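Local coordinates for beta-1,3-1,4-glucanase (Caldicellulosiruptor sp. F32, PDB 5H4R), which probably hydrolyses mixed-linkage beta-1,3-1,4-glucans such as lichenan, as a lichenase of glycoside hydrolase family 5, at residues L200-P205 with V249-F254; K83-T88 with G373-K378. The protein carries 1 engineered substitution. All coordinates share one frame; numbering follows the deposited sequence.

Contact 1 of 2, residues L200-P205 with V249-F254; sequences LDMNNP and VLIDEF
M202 meets both I251 and the carboxylate of E253 in this small surface contact, and the methionine does its touching with a single atom, the terminal methyl. From CB the chain runs to CG, which stands anti to the carbonyl carbon (chi1 -74°), and then bends at both chi2 and chi3. The side chain also touches V211 of helix 205-226. At its tip M202 CE stands over the face of the E253 carboxylate, nearly above the carbon, 3.6 Å from E253 CD. The two oxygens lie at similar distances, with M202 CE 3.8 Å from E253 OE1 and 3.9 Å from E253 OE2. On another flank M202 CE reaches I251 CD1 at 4.1 Å, the apolar part of the contact.

The glutamate comes from the opposite direction, and its charge is answered by R208, which forms a salt bridge with E253 OE2 and also donates to the carbonyl of M202, tying both segments to one side chain. Each segment contains a type I turn, D201 to N204 and I251 to F254. The first is reinforced by an Asx turn in which N203 N reaches D201 OD1 at 3.0 Å, from above the carboxylate plane. N204 then N-caps helix 205-226. This is turn-to-turn packing between the connections that follow neighbouring strands 181-184 and 237-240 of a TIM barrel.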
loop_
_atom_site.group_PDB
_atom_site.type_symbol
_atom_site.label_atom_id
_atom_site.label_comp_id
_atom_site.label_asym_id
_atom_site.label_seq_id
_atom_site.Cartn_x
_atom_site.Cartn_y
_atom_site.Cartn_z
ATOM N N LEU A 200 -13.973 1.922 -13.805
ATOM C CA LEU A 200 -15.407 1.769 -13.627
ATOM C C LEU A 200 -16.202 2.704 -14.525
ATOM O O LEU A 200 -15.813 3.848 -14.770
ATOM C CB LEU A 200 -15.808 2.046 -12.182
ATOM C CG LEU A 200 -15.186 1.146 -11.140
ATOM C CD1 LEU A 200 -15.690 1.551 -9.765
ATOM C CD2 LEU A 200 -15.497 -0.319 -11.411
ATOM N N ASP A 201 -17.321 2.189 -15.002
ATOM C CA ASP A 201 -18.413 2.975 -15.549
ATOM C C ASP A 201 -19.515 2.975 -14.494
ATOM O O ASP A 201 -20.190 1.961 -14.299
ATOM C CB ASP A 201 -18.885 2.353 -16.863
ATOM C CG ASP A 201 -20.065 3.064 -17.477
ATOM O OD1 ASP A 201 -20.613 3.999 -16.868
ATOM O OD2 ASP A 201 -20.472 2.663 -18.590
ATOM N N MET A 202 -19.686 4.091 -13.797
ATOM C CA MET A 202 -20.616 4.106 -12.680
ATOM C C MET A 202 -22.071 4.183 -13.126
ATOM O O MET A 202 -22.958 4.206 -12.265
ATOM C CB MET A 202 -20.286 5.264 -11.731
ATOM C CG MET A 202 -19.025 5.009 -10.882
ATOM S SD MET A 202 -19.127 3.491 -9.904
ATOM C CE MET A 202 -20.353 3.949 -8.663
ATOM N N ASN A 203 -22.334 4.214 -14.432
ATOM C CA ASN A 203 -23.676 3.984 -14.957
ATOM C C ASN A 203 -23.987 2.503 -15.137
ATOM O O ASN A 203 -25.148 2.153 -15.379
ATOM C CB ASN A 203 -23.857 4.691 -16.309
ATOM C CG ASN A 203 -23.807 6.198 -16.200
ATOM O OD1 ASN A 203 -24.256 6.786 -15.215
ATOM N ND2 ASN A 203 -23.256 6.835 -17.221
ATOM N N ASN A 204 -23.002 1.645 -15.039
ATOM C CA ASN A 204 -23.184 0.215 -15.254
ATOM C C ASN A 204 -23.482 -0.483 -13.925
ATOM O O ASN A 204 -22.738 -0.294 -12.950
ATOM C CB ASN A 204 -21.943 -0.384 -15.899
ATOM C CG ASN A 204 -22.117 -1.843 -16.258
ATOM O OD1 ASN A 204 -22.494 -2.660 -15.423
ATOM N ND2 ASN A 204 -21.845 -2.179 -17.505
ATOM N N PRO A 205 -24.537 -1.299 -13.837
ATOM C CA PRO A 205 -24.867 -1.935 -12.546
ATOM C C PRO A 205 -23.794 -2.875 -12.009
ATOM O O PRO A 205 -23.713 -3.069 -10.792
ATOM C CB PRO A 205 -26.171 -2.693 -12.854
ATOM C CG PRO A 205 -26.228 -2.797 -14.334
ATOM C CD PRO A 205 -25.546 -1.592 -14.874
ATOM N N VAL A 249 -12.220 6.402 -4.326
ATOM C CA VAL A 249 -12.609 6.989 -3.052
ATOM C C VAL A 249 -13.140 8.394 -3.232
ATOM O O VAL A 249 -13.765 8.929 -2.299
ATOM C CB VAL A 249 -11.460 6.991 -2.019
ATOM C CG1 VAL A 249 -11.160 5.553 -1.573
ATOM C CG2 VAL A 249 -10.231 7.678 -2.566
ATOM N N LEU A 250 -12.947 9.002 -4.413
ATOM C CA LEU A 250 -13.442 10.342 -4.678
ATOM C C LEU A 250 -14.900 10.338 -5.119
ATOM O O LEU A 250 -15.593 11.345 -4.917
ATOM C CB LEU A 250 -12.550 11.026 -5.721
ATOM C CG LEU A 250 -11.139 11.360 -5.214
ATOM C CD1 LEU A 250 -10.242 11.786 -6.392
ATOM C CD2 LEU A 250 -11.153 12.428 -4.132
ATOM N N ILE A 251 -15.376 9.232 -5.705
ATOM C CA ILE A 251 -16.781 9.133 -6.071
ATOM C C ILE A 251 -17.664 9.258 -4.834
ATOM O O ILE A 251 -17.291 8.848 -3.721
ATOM C CB ILE A 251 -17.090 7.818 -6.812
ATOM C CG1 ILE A 251 -16.662 6.612 -5.987
ATOM C CG2 ILE A 251 -16.441 7.819 -8.217
ATOM C CD1 ILE A 251 -17.060 5.246 -6.609
ATOM N N ASP A 252 -18.873 9.793 -5.050
ATOM C CA ASP A 252 -19.835 9.968 -3.961
ATOM C C ASP A 252 -20.224 8.633 -3.343
ATOM O O ASP A 252 -20.583 8.568 -2.161
ATOM C CB ASP A 252 -21.093 10.672 -4.475
ATOM C CG ASP A 252 -20.843 12.101 -4.884
ATOM O OD1 ASP A 252 -19.802 12.680 -4.492
ATOM O OD2 ASP A 252 -21.720 12.652 -5.580
ATOM N N GLU A 253 -20.169 7.558 -4.129
ATOM C CA GLU A 253 -20.643 6.264 -3.674
ATOM C C GLU A 253 -19.703 5.592 -2.678
ATOM O O GLU A 253 -20.125 4.626 -2.037
ATOM C CB GLU A 253 -20.865 5.339 -4.875
ATOM C CG GLU A 253 -22.080 5.723 -5.712
ATOM C CD GLU A 253 -21.778 6.735 -6.807
ATOM O OE1 GLU A 253 -20.668 7.305 -6.840
ATOM O OE2 GLU A 253 -22.679 6.969 -7.636
ATOM N N PHE A 254 -18.467 6.065 -2.541
ATOM C CA PHE A 254 -17.552 5.498 -1.563
ATOM C C PHE A 254 -17.996 5.913 -0.166
ATOM O O PHE A 254 -18.366 7.068 0.063
ATOM C CB PHE A 254 -16.119 5.964 -1.821
ATOM C CG PHE A 254 -15.159 5.512 -0.766
ATOM C CD1 PHE A 254 -14.714 4.213 -0.747
ATOM C CD2 PHE A 254 -14.726 6.381 0.220
ATOM C CE1 PHE A 254 -13.833 3.773 0.238
ATOM C CE2 PHE A 254 -13.874 5.935 1.218
ATOM C CZ PHE A 254 -13.436 4.645 1.232
#

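Contact 2 of 2, residues K83-T88 with G373-K378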
loop_
_atom_site.group_PDB
_atom_site.type_symbol
_atom_site.label_atom_id
_atom_site.label_comp_id
_atom_site.label_asym_id
_atom_site.label_seq_id
_atom_site.Cartn_x
_atom_site.Cartn_y
_atom_site.Cartn_z
ATOM N N LYS A 83 16.396 -9.130 10.194
ATOM C CA LYS A 83 16.397 -7.902 10.988
ATOM C C LYS A 83 17.406 -6.895 10.441
ATOM O O LYS A 83 17.127 -5.690 10.393
ATOM C CB LYS A 83 16.665 -8.186 12.468
ATOM C CG LYS A 83 16.285 -6.937 13.298
ATOM C CD LYS A 83 16.522 -7.068 14.772
ATOM C CE LYS A 83 16.209 -5.738 15.444
ATOM N NZ LYS A 83 17.198 -4.670 15.110
ATOM N N GLN A 84 18.571 -7.366 9.979
ATOM C CA GLN A 84 19.548 -6.439 9.417
ATOM C C GLN A 84 18.963 -5.691 8.223
ATOM O O GLN A 84 19.234 -4.505 8.022
ATOM C CB GLN A 84 20.825 -7.194 9.018
ATOM C CG GLN A 84 21.966 -6.292 8.603
ATOM C CD GLN A 84 23.231 -7.061 8.214
ATOM O OE1 GLN A 84 23.254 -8.292 8.201
ATOM N NE2 GLN A 84 24.292 -6.325 7.898
ATOM N N MET A 85 18.164 -6.369 7.420
ATOM C CA MET A 85 17.547 -5.714 6.273
ATOM C C MET A 85 16.617 -4.595 6.714
ATOM O O MET A 85 16.661 -3.484 6.179
ATOM C CB MET A 85 16.793 -6.759 5.465
ATOM C CG MET A 85 16.171 -6.251 4.197
ATOM S SD MET A 85 15.199 -7.565 3.433
ATOM C CE MET A 85 16.382 -8.842 3.325
ATOM N N ILE A 86 15.759 -4.867 7.698
ATOM C CA ILE A 86 14.852 -3.826 8.168
ATOM C C ILE A 86 15.636 -2.703 8.843
ATOM O O ILE A 86 15.294 -1.524 8.703
ATOM C CB ILE A 86 13.790 -4.439 9.091
ATOM C CG1 ILE A 86 13.071 -5.604 8.381
ATOM C CG2 ILE A 86 12.804 -3.374 9.570
ATOM C CD1 ILE A 86 12.553 -5.255 7.014
ATOM N N ASP A 87 16.693 -3.046 9.586
ATOM C CA ASP A 87 17.586 -2.029 10.151
ATOM C C ASP A 87 18.119 -1.097 9.072
ATOM O O ASP A 87 18.229 0.118 9.278
ATOM C CB ASP A 87 18.786 -2.670 10.833
ATOM C CG ASP A 87 18.453 -3.461 12.090
ATOM O OD1 ASP A 87 17.327 -3.396 12.637
ATOM O OD2 ASP A 87 19.390 -4.158 12.541
ATOM N N THR A 88 18.506 -1.671 7.931
ATOM C CA THR A 88 19.040 -0.892 6.819
ATOM C C THR A 88 17.999 0.077 6.265
ATOM O O THR A 88 18.311 1.238 5.986
ATOM C CB THR A 88 19.540 -1.857 5.741
ATOM O OG1 THR A 88 20.638 -2.618 6.268
ATOM C CG2 THR A 88 20.021 -1.108 4.505
ATOM N N GLY A 373 13.061 -1.954 -7.725
ATOM C CA GLY A 373 13.923 -2.139 -6.580
ATOM C C GLY A 373 14.765 -0.913 -6.287
ATOM O O GLY A 373 15.213 -0.199 -7.198
ATOM N N LEU A 374 14.999 -0.696 -4.982
ATOM C CA LEU A 374 15.958 0.281 -4.474
ATOM C C LEU A 374 17.056 -0.368 -3.648
ATOM O O LEU A 374 18.242 -0.116 -3.895
ATOM C CB LEU A 374 15.236 1.347 -3.626
ATOM C CG LEU A 374 14.134 2.122 -4.342
ATOM C CD1 LEU A 374 13.477 3.089 -3.374
ATOM C CD2 LEU A 374 14.627 2.875 -5.577
ATOM N N LEU A 375 16.681 -1.215 -2.704
ATOM C CA LEU A 375 17.615 -1.929 -1.852
ATOM C C LEU A 375 17.934 -3.290 -2.473
ATOM O O LEU A 375 17.023 -4.095 -2.702
ATOM C CB LEU A 375 17.001 -2.104 -0.463
ATOM C CG LEU A 375 17.908 -2.851 0.517
ATOM C CD1 LEU A 375 19.196 -2.097 0.826
ATOM C CD2 LEU A 375 17.105 -3.131 1.793
ATOM N N ASP A 376 19.219 -3.557 -2.734
ATOM C CA ASP A 376 19.633 -4.913 -3.113
ATOM C C ASP A 376 19.650 -5.750 -1.838
ATOM O O ASP A 376 20.555 -5.639 -1.010
ATOM C CB ASP A 376 20.996 -4.918 -3.793
ATOM C CG ASP A 376 21.410 -6.313 -4.255
ATOM O OD1 ASP A 376 20.607 -6.977 -4.952
ATOM O OD2 ASP A 376 22.515 -6.765 -3.915
ATOM N N ARG A 377 18.634 -6.591 -1.661
ATOM C CA ARG A 377 18.477 -7.264 -0.374
ATOM C C ARG A 377 19.622 -8.228 -0.073
ATOM O O ARG A 377 19.963 -8.427 1.099
ATOM C CB ARG A 377 17.127 -7.968 -0.325
ATOM C CG ARG A 377 15.990 -6.992 -0.311
ATOM C CD ARG A 377 14.674 -7.702 -0.132
ATOM N NE ARG A 377 13.580 -6.859 -0.602
ATOM C CZ ARG A 377 12.311 -7.264 -0.640
ATOM N NH1 ARG A 377 11.985 -8.465 -0.211
ATOM N NH2 ARG A 377 11.375 -6.452 -1.117
ATOM N N LYS A 378 20.234 -8.841 -1.097
ATOM C CA LYS A 378 21.278 -9.826 -0.843
ATOM C C LYS A 378 22.536 -9.184 -0.249
ATOM O O LYS A 378 23.238 -9.822 0.549
ATOM C CB LYS A 378 21.607 -10.571 -2.140
ATOM C CG LYS A 378 22.564 -11.747 -1.983
ATOM C CD LYS A 378 22.595 -12.583 -3.261
ATOM C CE LYS A 378 23.213 -13.970 -3.049
ATOM N NZ LYS A 378 24.686 -13.968 -3.235
#
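M85 lays its thioether across the aliphatic stem of R377, sulfur and methyl both resting on the methylenes. The pairing lies at the seam of a TIM barrel, where the first and eighth strands are neighbours: helix 83-91, which follows the first barrel strand, packs against the excursion beyond the last strand, 356-361, where residues at about 375-376 form a short, weakly bonded antiparallel pair with 381-382.

M85 leaves the helix with CG anti to the backbone N (chi1 -176°) and stays extended to SD, bending only at chi3. Its sulfur thereby lies 3.6 Å from R377 CD, while the methyl M85 CE turns back to R377 CB at 3.8 Å. Towards the guanidinium the sulfur stands obliquely. The arginine is extended from CG to NE, which carries its charged end past the methionine to the residues just after strand 50-53, where NH1 is bonded to T56 OG1 and NH2 to the carbonyl of G54, bonds that probably help to position the chain around N55 of the glycan pocket. The R377 side chain is about 10 Å from a bound glucose unit.

L375 divides its methyls between two residues one helical turn apart. Its CD2 packs on M85 CG at 4.0 Å, and its CD1 meets T88 CG2 at 3.9 Å. W382, in the partner strand, touches both L375 and T88. Beyond the apolar cluster, D361 OD2 accepts from the backbone N of L375, linking the short strand to the end of strand 356-361. The helix has its own polar clasp, a salt bridge in which K83 NZ approaches the syn lone pair of D87 OD1 at 2.8 Å.

How the contacts relate
The two contacts lie on opposite sides of the chain's centre, 40 Å apart between centres and about 24 Å between nearest atoms, and they do not touch. Along the chain contact 1 is nested within the loop that contact 2 closes. Each joins connections next to each other in the eight-stranded barrel: contact 1 those following strands 181-184 and 237-240, the fourth and fifth, and contact 2 those following the first, 50-53, and the eighth, 356-361. Contact 2 thus brings the two ends of the barrel sequence together, whereas contact 1 joins surface loops after two strands from the middle of the strand order, remote from that seam.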